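Local coordinates for protein monoacylglycerol lipase (PDB 6QE2) that hydrolyses monoacylglycerols to glycerol and free fatty acids, as a monoglyceride lipase of the alpha/beta-hydrolase superfamily, at residues A[3-8]-A[43-49]; A[23-28]-A[162-166]; A[35-41]-A[250-254]; A[90-94]-A[108-114]. One frame throughout, in Å; residues are numbered along the deposited sequence.

Contact 1. Residues A[3-8]-A[43-49]; sequences LYRAKF and VYAFDWP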
loop_
_atom_site.group_PDB
_atom_site.type_symbol
_atom_site.label_atom_id
_atom_site.label_comp_id
_atom_site.label_asym_id
_atom_site.label_seq_id
_atom_site.Cartn_x
_atom_site.Cartn_y
_atom_site.Cartn_z
ATOM N N LEU A 3 -3.717 -11.985 13.884
ATOM C CA LEU A 3 -3.026 -11.749 12.637
ATOM C C LEU A 3 -1.618 -12.273 12.622
ATOM O O LEU A 3 -1.054 -12.609 13.646
ATOM C CB LEU A 3 -2.931 -10.258 12.374
ATOM C CG LEU A 3 -4.185 -9.427 12.244
ATOM C CD1 LEU A 3 -3.753 -7.976 12.234
ATOM C CD2 LEU A 3 -4.870 -9.783 10.945
ATOM N N TYR A 4 -1.051 -12.327 11.427
ATOM C CA TYR A 4 0.328 -12.723 11.285
ATOM C C TYR A 4 1.095 -11.419 11.393
ATOM O O TYR A 4 0.923 -10.524 10.571
ATOM C CB TYR A 4 0.599 -13.371 9.932
ATOM C CG TYR A 4 2.063 -13.337 9.574
ATOM C CD1 TYR A 4 2.943 -14.281 10.081
ATOM C CD2 TYR A 4 2.570 -12.342 8.758
ATOM C CE1 TYR A 4 4.286 -14.243 9.769
ATOM C CE2 TYR A 4 3.912 -12.297 8.439
ATOM C CZ TYR A 4 4.765 -13.249 8.948
ATOM O OH TYR A 4 6.102 -13.204 8.631
ATOM N N ARG A 5 1.911 -11.304 12.431
ATOM C CA ARG A 5 2.706 -10.111 12.659
ATOM C C ARG A 5 4.152 -10.528 12.847
ATOM O O ARG A 5 4.429 -11.535 13.492
ATOM C CB ARG A 5 2.233 -9.384 13.917
ATOM C CG ARG A 5 0.768 -8.982 13.925
ATOM C CD ARG A 5 0.316 -8.709 15.350
ATOM N NE ARG A 5 -1.041 -8.182 15.426
ATOM C CZ ARG A 5 -1.332 -6.901 15.611
ATOM N NH1 ARG A 5 -0.359 -6.011 15.735
ATOM N NH2 ARG A 5 -2.594 -6.507 15.672
ATOM N N ALA A 6 5.077 -9.762 12.286
ATOM C CA ALA A 6 6.475 -10.096 12.439
ATOM C C ALA A 6 7.351 -8.863 12.511
ATOM O O ALA A 6 7.145 -7.914 11.776
ATOM C CB ALA A 6 6.926 -10.975 11.293
ATOM N N LYS A 7 8.316 -8.884 13.419
ATOM C CA LYS A 7 9.255 -7.778 13.519
ATOM C C LYS A 7 10.612 -8.239 13.009
ATOM O O LYS A 7 11.084 -9.319 13.372
ATOM C CB LYS A 7 9.383 -7.273 14.962
ATOM C CG LYS A 7 8.089 -6.727 15.556
ATOM C CD LYS A 7 8.375 -5.965 16.846
ATOM C CE LYS A 7 8.559 -6.886 18.031
ATOM N NZ LYS A 7 7.969 -6.293 19.264
ATOM N N PHE A 8 11.246 -7.401 12.187
ATOM C CA PHE A 8 12.528 -7.717 11.577
ATOM C C PHE A 8 13.536 -6.635 11.934
ATOM O O PHE A 8 13.222 -5.442 11.896
ATOM C CB PHE A 8 12.426 -7.828 10.046
ATOM C CG PHE A 8 11.471 -8.889 9.564
ATOM C CD1 PHE A 8 10.174 -8.559 9.208
ATOM C CD2 PHE A 8 11.874 -10.208 9.456
ATOM C CE1 PHE A 8 9.294 -9.531 8.760
ATOM C CE2 PHE A 8 11.001 -11.183 9.011
ATOM C CZ PHE A 8 9.709 -10.845 8.662
ATOM N N VAL A 43 11.622 -3.229 10.957
ATOM C CA VAL A 43 10.443 -3.294 10.097
ATOM C C VAL A 43 9.395 -4.130 10.809
ATOM O O VAL A 43 9.688 -5.240 11.267
ATOM C CB VAL A 43 10.760 -3.882 8.710
ATOM C CG1 VAL A 43 9.477 -3.975 7.868
ATOM C CG2 VAL A 43 11.813 -3.036 7.998
ATOM N N TYR A 44 8.185 -3.586 10.921
ATOM C CA TYR A 44 7.048 -4.296 11.492
ATOM C C TYR A 44 6.151 -4.682 10.328
ATOM O O TYR A 44 5.592 -3.808 9.656
ATOM C CB TYR A 44 6.307 -3.434 12.513
ATOM C CG TYR A 44 5.348 -4.199 13.407
ATOM C CD1 TYR A 44 4.252 -4.869 12.876
ATOM C CD2 TYR A 44 5.540 -4.249 14.777
ATOM C CE1 TYR A 44 3.377 -5.568 13.687
ATOM C CE2 TYR A 44 4.669 -4.945 15.596
ATOM C CZ TYR A 44 3.587 -5.598 15.041
ATOM O OH TYR A 44 2.711 -6.289 15.845
ATOM N N ALA A 45 6.034 -5.980 10.080
ATOM C CA ALA A 45 5.225 -6.485 8.984
ATOM C C ALA A 45 3.994 -7.186 9.534
ATOM O O ALA A 45 4.017 -7.760 10.625
ATOM C CB ALA A 45 6.027 -7.453 8.109
ATOM N N PHE A 46 2.914 -7.139 8.764
ATOM C CA PHE A 46 1.729 -7.909 9.102
ATOM C C PHE A 46 1.030 -8.267 7.804
ATOM O O PHE A 46 1.219 -7.615 6.778
ATOM C CB PHE A 46 0.771 -7.139 10.031
ATOM C CG PHE A 46 0.090 -5.959 9.367
ATOM C CD1 PHE A 46 0.708 -4.719 9.309
ATOM C CD2 PHE A 46 -1.162 -6.103 8.787
ATOM C CE1 PHE A 46 0.084 -3.640 8.693
ATOM C CE2 PHE A 46 -1.789 -5.030 8.161
ATOM C CZ PHE A 46 -1.161 -3.798 8.115
ATOM N N ASP A 47 0.219 -9.315 7.856
ATOM C CA ASP A 47 -0.656 -9.661 6.748
ATOM C C ASP A 47 -2.069 -9.226 7.098
ATOM O O ASP A 47 -2.550 -9.491 8.204
ATOM C CB ASP A 47 -0.592 -11.160 6.442
ATOM C CG ASP A 47 0.714 -11.564 5.766
ATOM O OD1 ASP A 47 1.526 -10.668 5.453
ATOM O OD2 ASP A 47 0.932 -12.773 5.536
ATOM N N TRP A 48 -2.708 -8.499 6.178
ATOM C CA TRP A 48 -4.079 -8.051 6.378
ATOM C C TRP A 48 -4.998 -9.221 6.697
ATOM O O TRP A 48 -4.730 -10.354 6.277
ATOM C CB TRP A 48 -4.627 -7.379 5.123
ATOM C CG TRP A 48 -4.112 -6.025 4.743
ATOM C CD1 TRP A 48 -2.808 -5.644 4.575
ATOM C CD2 TRP A 48 -4.910 -4.895 4.371
ATOM N NE1 TRP A 48 -2.750 -4.336 4.155
ATOM C CE2 TRP A 48 -4.027 -3.854 4.018
ATOM C CE3 TRP A 48 -6.288 -4.660 4.309
ATOM C CZ2 TRP A 48 -4.477 -2.595 3.616
ATOM C CZ3 TRP A 48 -6.735 -3.412 3.903
ATOM C CH2 TRP A 48 -5.831 -2.392 3.567
ATOM N N PRO A 49 -6.106 -8.977 7.390
ATOM C CA PRO A 49 -7.155 -9.997 7.483
ATOM C C PRO A 49 -7.533 -10.481 6.090
ATOM O O PRO A 49 -7.592 -9.697 5.139
ATOM C CB PRO A 49 -8.313 -9.253 8.157
ATOM C CG PRO A 49 -7.663 -8.123 8.903
ATOM C CD PRO A 49 -6.462 -7.732 8.090
#
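This is an antiparallel beta pairing at one edge of the main sheet. Strand 5-8 is the outermost strand, and strand 42-46 is its inner neighbour. The axes of segments 5-8 and 43-46 approach to 4.7 Å, and their directions differ by 160°. Two hydrogen-bonded pairs hold the backbone. Ala6 N to Ala45 O and Ala45 N to Ala6 O both measure 2.8 Å. Phe8 N to Val43 O is 2.8 Å, and Val43 N to Phe8 O is 2.9 Å. Asp47 N also donates to Tyr4 O at 3.1 Å. The non-hydrogen-bonded pairs, Arg5 with Phe46 and Lys7 with Tyr44, add CA-H...O contacts such as Lys7 CA to Val43 O, 3.4 Å.

Side chains divide between the two faces. On one, Phe8 CE1 rests 3.9 Å from Ala45 CB, and helix 30-38 covers Phe8 and Val43. On the other, Arg5 NH1 donates to Tyr44 OH at 3.1 Å. That hydroxyl is also hydrogen-bonded to Glu76 of helix 63-77. Outside the paired residues, Leu3 CD2 meets Pro49 CG at 3.8 Å. Strand 42-46 continues the sheet through its parallel neighbour 15-19. An antiparallel strand beside an otherwise parallel sheet is characteristic of the alpha/beta-hydrolase fold.

Contact 2. Residues A[23-28]-A[162-166]; sequences GEHSGR and DPLVH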
loop_
_atom_site.group_PDB
_atom_site.type_symbol
_atom_site.label_atom_id
_atom_site.label_comp_id
_atom_site.label_asym_id
_atom_site.label_seq_id
_atom_site.Cartn_x
_atom_site.Cartn_y
_atom_site.Cartn_z
ATOM N N GLY A 23 -4.714 -8.733 -2.170
ATOM C CA GLY A 23 -4.417 -10.044 -2.726
ATOM C C GLY A 23 -3.013 -10.553 -2.465
ATOM O O GLY A 23 -2.726 -11.706 -2.805
ATOM N N GLU A 24 -2.092 -9.710 -1.987
ATOM C CA GLU A 24 -0.725 -10.170 -1.721
ATOM C C GLU A 24 -0.502 -10.272 -0.219
ATOM O O GLU A 24 -1.453 -10.568 0.546
ATOM C CB GLU A 24 0.256 -9.231 -2.420
ATOM C CG GLU A 24 0.208 -7.804 -1.828
ATOM C CD GLU A 24 1.458 -6.981 -2.138
ATOM O OE1 GLU A 24 2.386 -7.491 -2.800
ATOM O OE2 GLU A 24 1.453 -5.792 -1.779
ATOM N N HIS A 25 0.756 -10.133 0.209
ATOM C CA HIS A 25 1.071 -10.401 1.609
ATOM C C HIS A 25 2.469 -9.869 1.850
ATOM O O HIS A 25 3.190 -9.525 0.919
ATOM C CB HIS A 25 1.006 -11.911 1.979
ATOM C CG HIS A 25 1.918 -12.747 1.151
ATOM N ND1 HIS A 25 3.180 -13.125 1.584
ATOM C CD2 HIS A 25 1.786 -13.218 -0.110
ATOM C CE1 HIS A 25 3.762 -13.830 0.623
ATOM N NE2 HIS A 25 2.934 -13.891 -0.414
ATOM N N SER A 26 2.857 -9.814 3.130
ATOM C CA SER A 26 4.102 -9.133 3.470
ATOM C C SER A 26 5.338 -9.933 3.083
ATOM O O SER A 26 6.428 -9.357 3.001
ATOM C CB SER A 26 4.134 -8.805 4.965
ATOM O OG SER A 26 4.069 -9.987 5.752
ATOM N N GLY A 27 5.194 -11.231 2.809
ATOM C CA GLY A 27 6.344 -12.038 2.443
ATOM C C GLY A 27 6.957 -11.690 1.100
ATOM O O GLY A 27 8.084 -12.116 0.827
ATOM N N ARG A 28 6.267 -10.905 0.273
ATOM C CA ARG A 28 6.830 -10.513 -1.009
ATOM C C ARG A 28 7.851 -9.391 -0.884
ATOM O O ARG A 28 8.467 -9.023 -1.887
ATOM C CB ARG A 28 5.717 -10.071 -1.964
ATOM C CG ARG A 28 4.677 -11.134 -2.244
ATOM C CD ARG A 28 3.715 -10.643 -3.320
ATOM N NE ARG A 28 4.366 -10.528 -4.624
ATOM C CZ ARG A 28 4.083 -9.584 -5.520
ATOM N NH1 ARG A 28 3.185 -8.653 -5.240
ATOM N NH2 ARG A 28 4.709 -9.561 -6.688
ATOM N N ASP A 162 2.418 -17.985 -6.492
ATOM C CA ASP A 162 2.447 -17.822 -5.049
ATOM C C ASP A 162 1.135 -18.319 -4.477
ATOM O O ASP A 162 0.089 -17.785 -4.793
ATOM C CB ASP A 162 2.643 -16.345 -4.711
ATOM C CG ASP A 162 3.017 -16.110 -3.267
ATOM O OD1 ASP A 162 2.561 -16.861 -2.398
ATOM O OD2 ASP A 162 3.757 -15.155 -3.007
ATOM N N PRO A 163 1.182 -19.319 -3.606
ATOM C CA PRO A 163 -0.041 -19.861 -3.009
ATOM C C PRO A 163 -0.728 -18.939 -2.004
ATOM O O PRO A 163 -1.878 -19.173 -1.680
ATOM C CB PRO A 163 0.440 -21.134 -2.313
ATOM C CG PRO A 163 1.875 -20.904 -2.059
ATOM C CD PRO A 163 2.370 -20.086 -3.201
ATOM N N LEU A 164 -0.023 -17.940 -1.490
ATOM C CA LEU A 164 -0.593 -16.992 -0.561
ATOM C C LEU A 164 -1.296 -15.854 -1.302
ATOM O O LEU A 164 -2.061 -15.124 -0.701
ATOM C CB LEU A 164 0.491 -16.437 0.354
ATOM C CG LEU A 164 1.098 -17.467 1.298
ATOM C CD1 LEU A 164 2.194 -16.854 2.139
ATOM C CD2 LEU A 164 0.015 -18.045 2.181
ATOM N N VAL A 165 -1.023 -15.706 -2.600
ATOM C CA VAL A 165 -1.661 -14.662 -3.393
ATOM C C VAL A 165 -3.018 -15.175 -3.856
ATOM O O VAL A 165 -3.153 -16.338 -4.257
ATOM C CB VAL A 165 -0.773 -14.257 -4.586
ATOM C CG1 VAL A 165 -1.565 -13.438 -5.599
ATOM C CG2 VAL A 165 0.428 -13.466 -4.105
ATOM N N HIS A 166 -4.031 -14.312 -3.792
ATOM C CA HIS A 166 -5.375 -14.670 -4.222
ATOM C C HIS A 166 -5.967 -13.503 -4.995
ATOM O O HIS A 166 -5.435 -12.391 -4.987
ATOM C CB HIS A 166 -6.272 -15.043 -3.035
ATOM C CG HIS A 166 -6.523 -13.910 -2.085
ATOM N ND1 HIS A 166 -7.433 -12.908 -2.345
ATOM C CD2 HIS A 166 -5.997 -13.633 -0.869
ATOM C CE1 HIS A 166 -7.455 -12.060 -1.332
ATOM N NE2 HIS A 166 -6.587 -12.475 -0.426
HETATM O O HOH W 1 -3.066 -12.683 0.343
#
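His25 lies with one ring face over Leu164, whose CB sits 3.8 Å from the ring centroid in a CH-pi contact. At the ring edge, His25 NE2 donates to Asp162 OD2 at 3.0 Å. Asp162 OD1 accepts from Leu164 N at 2.9 Å, which makes an Asx turn. This sits within a type I turn from Asp162 to Val165.

A backbone link is His166 N to Gly23 O, 3.1 Å. Gly23 CA packs on the face of the His166 ring, 4.0 Å from its centroid. A side chain on Gly23 would collide with His166 O, and its positive phi also favours glycine. One water bridges Glu24 O (2.7 Å) and Leu164 O (2.8 Å).

Arg28 NH1 forms a salt bridge with Glu24 OE1 at 2.8 Å and another with Glu234. Near a bound glycerol, Glu24 is also hydrogen-bonded to Tyr29. The contact joins the loop after strand 15-19 to the turn after helix 153-161. That turn, between sheet strands 106-110 and 195-200, is probably part of the alpha/beta-hydrolase cap.

Contact 3. Residues A[35-41]-A[250-254]; sequences LLNGAGF and VEWLV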
loop_
_atom_site.group_PDB
_atom_site.type_symbol
_atom_site.label_atom_id
_atom_site.label_comp_id
_atom_site.label_asym_id
_atom_site.label_seq_id
_atom_site.Cartn_x
_atom_site.Cartn_y
_atom_site.Cartn_z
ATOM N N LEU A 35 17.045 -4.610 3.063
ATOM C CA LEU A 35 17.746 -3.346 2.858
ATOM C C LEU A 35 17.475 -2.366 3.995
ATOM O O LEU A 35 18.393 -1.697 4.480
ATOM C CB LEU A 35 17.355 -2.740 1.508
ATOM C CG LEU A 35 17.843 -3.490 0.263
ATOM C CD1 LEU A 35 17.209 -2.928 -1.014
ATOM C CD2 LEU A 35 19.361 -3.493 0.153
ATOM N N LEU A 36 16.220 -2.268 4.440
ATOM C CA LEU A 36 15.902 -1.361 5.540
ATOM C C LEU A 36 16.594 -1.781 6.831
ATOM O O LEU A 36 17.074 -0.929 7.586
ATOM C CB LEU A 36 14.393 -1.292 5.756
ATOM C CG LEU A 36 13.607 -0.586 4.659
ATOM C CD1 LEU A 36 12.106 -0.747 4.893
ATOM C CD2 LEU A 36 13.989 0.878 4.620
ATOM N N ASN A 37 16.616 -3.084 7.121
ATOM C CA ASN A 37 17.338 -3.560 8.300
ATOM C C ASN A 37 18.819 -3.236 8.182
ATOM O O ASN A 37 19.454 -2.825 9.161
ATOM C CB ASN A 37 17.156 -5.067 8.486
ATOM C CG ASN A 37 15.753 -5.455 8.916
ATOM O OD1 ASN A 37 15.360 -6.609 8.776
ATOM N ND2 ASN A 37 14.999 -4.498 9.446
ATOM N N GLY A 38 19.388 -3.439 6.991
ATOM C CA GLY A 38 20.789 -3.120 6.765
ATOM C C GLY A 38 21.119 -1.656 6.963
ATOM O O GLY A 38 22.262 -1.310 7.272
ATOM N N ALA A 39 20.144 -0.776 6.762
ATOM C CA ALA A 39 20.329 0.655 6.961
ATOM C C ALA A 39 20.041 1.109 8.387
ATOM O O ALA A 39 20.222 2.292 8.689
ATOM C CB ALA A 39 19.451 1.444 5.986
ATOM N N GLY A 40 19.585 0.214 9.261
ATOM C CA GLY A 40 19.359 0.537 10.655
ATOM C C GLY A 40 17.914 0.679 11.092
ATOM O O GLY A 40 17.671 1.128 12.220
ATOM N N PHE A 41 16.951 0.287 10.260
ATOM C CA PHE A 41 15.547 0.342 10.637
ATOM C C PHE A 41 15.062 -1.023 11.097
ATOM O O PHE A 41 15.490 -2.064 10.590
ATOM C CB PHE A 41 14.672 0.799 9.465
ATOM C CG PHE A 41 14.901 2.213 9.055
ATOM C CD1 PHE A 41 15.772 2.510 8.022
ATOM C CD2 PHE A 41 14.254 3.250 9.701
ATOM C CE1 PHE A 41 15.991 3.809 7.645
ATOM C CE2 PHE A 41 14.469 4.560 9.314
ATOM C CZ PHE A 41 15.340 4.834 8.293
ATOM N N VAL A 250 14.964 3.774 0.695
ATOM C CA VAL A 250 15.896 3.741 1.808
ATOM C C VAL A 250 16.535 5.099 2.045
ATOM O O VAL A 250 16.588 5.572 3.158
ATOM C CB VAL A 250 16.982 2.676 1.627
ATOM C CG1 VAL A 250 17.943 2.706 2.796
ATOM C CG2 VAL A 250 16.355 1.303 1.513
ATOM N N GLU A 251 17.017 5.724 0.987
ATOM C CA GLU A 251 17.645 7.034 1.132
ATOM C C GLU A 251 16.687 8.051 1.737
ATOM O O GLU A 251 17.079 8.841 2.601
ATOM C CB GLU A 251 18.171 7.530 -0.218
ATOM C CG GLU A 251 19.415 6.799 -0.692
ATOM C CD GLU A 251 20.006 7.383 -1.964
ATOM O OE1 GLU A 251 19.458 8.381 -2.483
ATOM O OE2 GLU A 251 21.023 6.842 -2.444
ATOM N N TRP A 252 15.423 8.054 1.294
ATOM C CA TRP A 252 14.454 8.995 1.849
ATOM C C TRP A 252 14.229 8.734 3.333
ATOM O O TRP A 252 14.188 9.672 4.141
ATOM C CB TRP A 252 13.136 8.894 1.074
ATOM C CG TRP A 252 12.114 9.951 1.392
ATOM C CD1 TRP A 252 11.921 11.125 0.727
ATOM C CD2 TRP A 252 11.113 9.906 2.422
ATOM N NE1 TRP A 252 10.882 11.827 1.285
ATOM C CE2 TRP A 252 10.367 11.102 2.328
ATOM C CE3 TRP A 252 10.786 8.981 3.421
ATOM C CZ2 TRP A 252 9.310 11.395 3.188
ATOM C CZ3 TRP A 252 9.735 9.271 4.274
ATOM C CH2 TRP A 252 9.009 10.468 4.155
ATOM N N LEU A 253 14.098 7.463 3.716
ATOM C CA LEU A 253 13.882 7.140 5.121
ATOM C C LEU A 253 15.102 7.501 5.962
ATOM O O LEU A 253 14.964 8.056 7.058
ATOM C CB LEU A 253 13.533 5.661 5.264
ATOM C CG LEU A 253 12.119 5.361 4.748
ATOM C CD1 LEU A 253 11.925 3.869 4.581
ATOM C CD2 LEU A 253 11.073 5.942 5.699
ATOM N N VAL A 254 16.301 7.208 5.455
ATOM C CA VAL A 254 17.529 7.566 6.162
ATOM C C VAL A 254 17.606 9.078 6.357
ATOM O O VAL A 254 17.897 9.570 7.455
ATOM C CB VAL A 254 18.758 7.027 5.409
ATOM C CG1 VAL A 254 20.032 7.675 5.932
ATOM C CG2 VAL A 254 18.850 5.514 5.550
#
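Leu36 and Leu253 share the mt rotamer, and their ends meet between helices 30-38 and 242-256. Leu36 CD2 lies 3.6 Å from Leu253 CD1 and 3.9 Å from Val250 CG2. The CA-to-CB bond of Leu36 points sideways, but in the mt rotamer its CD2 turns to the other helix. Val250 has chi1 trans and spreads its two methyls. Val250 CG2 also meets Leu35 CB at 4.2 Å. Val250 CG1 meets Ala39 CB at 3.7 Å. Val254, also trans, places CG2 4.1 Å from Ala39 CB.

Phe41 has chi1 near -67° and points its ring edge at the backbone of helix 242-256. Phe41 CZ is 3.5 Å from Leu253 O and 3.6 Å from Leu253 CB. A Schellman motif at Gly40 ends the first helix and turns the chain into Phe41.

The interface is made of aliphatic side chains and the Phe41 ring, whose edge also meets the Leu253 carbonyl. It therefore depends on shape and exclusion of water rather than on polar pairing.

Contact 4. Residues A[90-94]-A[108-114]; sequences GLTVI and VASSPAL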
loop_
_atom_site.group_PDB
_atom_site.type_symbol
_atom_site.label_atom_id
_atom_site.label_comp_id
_atom_site.label_asym_id
_atom_site.label_seq_id
_atom_site.Cartn_x
_atom_site.Cartn_y
_atom_site.Cartn_z
ATOM N N GLY A 90 -0.771 1.539 -0.097
ATOM C CA GLY A 90 -0.383 2.931 -0.250
ATOM C C GLY A 90 -1.536 3.875 0.020
ATOM O O GLY A 90 -1.366 4.903 0.680
ATOM N N LEU A 91 -2.729 3.537 -0.482
ATOM C CA LEU A 91 -3.919 4.292 -0.114
ATOM C C LEU A 91 -4.128 4.279 1.391
ATOM O O LEU A 91 -4.441 5.312 1.995
ATOM C CB LEU A 91 -5.138 3.712 -0.833
ATOM C CG LEU A 91 -6.501 4.238 -0.381
ATOM C CD1 LEU A 91 -6.623 5.732 -0.608
ATOM C CD2 LEU A 91 -7.616 3.490 -1.099
ATOM N N THR A 92 -3.935 3.114 2.013
ATOM C CA THR A 92 -4.154 2.969 3.450
ATOM C C THR A 92 -3.211 3.856 4.256
ATOM O O THR A 92 -3.635 4.517 5.213
ATOM C CB THR A 92 -3.991 1.497 3.834
ATOM O OG1 THR A 92 -4.967 0.711 3.128
ATOM C CG2 THR A 92 -4.182 1.301 5.333
ATOM N N VAL A 93 -1.925 3.890 3.897
ATOM C CA VAL A 93 -0.999 4.688 4.696
ATOM C C VAL A 93 -1.234 6.181 4.473
ATOM O O VAL A 93 -1.044 6.989 5.389
ATOM C CB VAL A 93 0.463 4.276 4.418
ATOM C CG1 VAL A 93 0.676 2.840 4.850
ATOM C CG2 VAL A 93 0.829 4.448 2.946
ATOM N N ILE A 94 -1.686 6.574 3.282
ATOM C CA ILE A 94 -2.079 7.962 3.073
ATOM C C ILE A 94 -3.288 8.307 3.939
ATOM O O ILE A 94 -3.330 9.358 4.588
ATOM C CB ILE A 94 -2.348 8.214 1.578
ATOM C CG1 ILE A 94 -1.025 8.160 0.809
ATOM C CG2 ILE A 94 -3.046 9.555 1.376
ATOM C CD1 ILE A 94 -1.184 8.050 -0.688
ATOM N N VAL A 108 5.543 6.730 3.096
ATOM C CA VAL A 108 6.022 6.387 1.762
ATOM C C VAL A 108 4.939 5.539 1.116
ATOM O O VAL A 108 4.541 4.508 1.674
ATOM C CB VAL A 108 7.348 5.614 1.802
ATOM C CG1 VAL A 108 7.813 5.290 0.387
ATOM C CG2 VAL A 108 8.412 6.382 2.587
ATOM N N ALA A 109 4.454 5.969 -0.043
ATOM C CA ALA A 109 3.398 5.259 -0.753
ATOM C C ALA A 109 3.908 4.851 -2.128
ATOM O O ALA A 109 4.261 5.708 -2.944
ATOM C CB ALA A 109 2.139 6.118 -0.871
ATOM N N SER A 110 3.978 3.545 -2.363
ATOM C CA SER A 110 4.319 2.980 -3.660
ATOM C C SER A 110 3.032 2.708 -4.427
ATOM O O SER A 110 2.169 1.973 -3.943
ATOM C CB SER A 110 5.128 1.697 -3.474
ATOM O OG SER A 110 4.994 0.824 -4.582
ATOM N N SER A 111 2.915 3.284 -5.629
ATOM C CA SER A 111 1.745 3.110 -6.491
ATOM C C SER A 111 0.426 3.155 -5.723
ATOM O O SER A 111 -0.377 2.221 -5.837
ATOM C CB SER A 111 1.840 1.780 -7.245
ATOM O OG SER A 111 3.043 1.692 -8.000
ATOM N N PRO A 112 0.164 4.189 -4.923
ATOM C CA PRO A 112 -1.058 4.188 -4.112
ATOM C C PRO A 112 -2.303 4.257 -4.984
ATOM O O PRO A 112 -2.307 4.861 -6.063
ATOM C CB PRO A 112 -0.911 5.443 -3.243
ATOM C CG PRO A 112 0.001 6.336 -4.027
ATOM C CD PRO A 112 0.954 5.420 -4.728
ATOM N N ALA A 113 -3.358 3.596 -4.516
ATOM C CA ALA A 113 -4.627 3.525 -5.243
ATOM C C ALA A 113 -5.364 4.847 -5.065
ATOM O O ALA A 113 -6.144 5.030 -4.130
ATOM C CB ALA A 113 -5.454 2.342 -4.747
ATOM N N LEU A 114 -5.112 5.789 -5.982
ATOM C CA LEU A 114 -5.668 7.134 -5.898
ATOM C C LEU A 114 -6.497 7.517 -7.119
ATOM O O LEU A 114 -7.051 8.624 -7.159
ATOM C CB LEU A 114 -4.541 8.158 -5.701
ATOM C CG LEU A 114 -3.777 8.025 -4.381
ATOM C CD1 LEU A 114 -2.532 8.884 -4.398
ATOM C CD2 LEU A 114 -4.673 8.409 -3.211
#
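A glycine brings helix and loop unusually close here. Gly90 CA and Pro112 CA are only 4.1 Å apart, and a CB on Gly90 would fall 2.9 Å from Pro112 CA. The missing side chain lets the start of helix 88-99 press against the turn that follows strand 106-110. Gly90 C lies 3.7 Å from Pro112 CB.

Most of the rest is apolar packing. Ile94, one helical turn on, is central to it. Ile94 CD1 reaches Pro112 CB at 3.7 Å, Ala109 CB at 3.8 Å and Leu114 CD1 at 4.0 Å. Leu91 CD1 approaches Leu114 CD2 at 4.2 Å, and Leu91 CB approaches Ala113 CB at the same distance. Leu91 CD1 also lies 3.6 Å from Ala113 O, which is buried and has no polar partner. Ala113 is the centre of an inverse gamma turn and touches a bound lauryl dimethylamine-N-oxide. Val93 CG2 covers Val108 O at 3.9 Å. Helix 90-94 runs nearly antiparallel to strand 108-110, at 156°, with the axes 7.5 Å apart.

Helix 88-99 probably follows a nucleophile elbow, in which Ser87 would be the nucleophile. The contact lies in the beta-alpha-beta unit of strand 82-86, helix 88-99 and strand 106-110, joining its helix to its second strand. Strand 106-110 lies between strands 82-86 and 195-200. Helix 209-217 packs on Ile94, Pro112 and Leu114.

How the contacts relate
From the N terminus, contact 1 closes the first loop, bringing strand 5-8 beside strand 42-46 at the sheet edge. Contacts 2 and 3 open within that span and close far along the chain, so both cross contact 1 and each other. Contact 2 reaches the turn after helix 153-161; contact 3 reaches the C-terminal helix. Contact 4 follows contact 1 in series and closes the short loop from helix 88-99 to strand 106-110. It lies within the longer spans of contacts 2 and 3. Asp47 OD1 and Ser26 OG, 2.6 Å apart, join contacts 1 and 2. Contact 3 touches contact 1 at Val43 and contact 4 at Val108, linking sheet edge, helices and central strand.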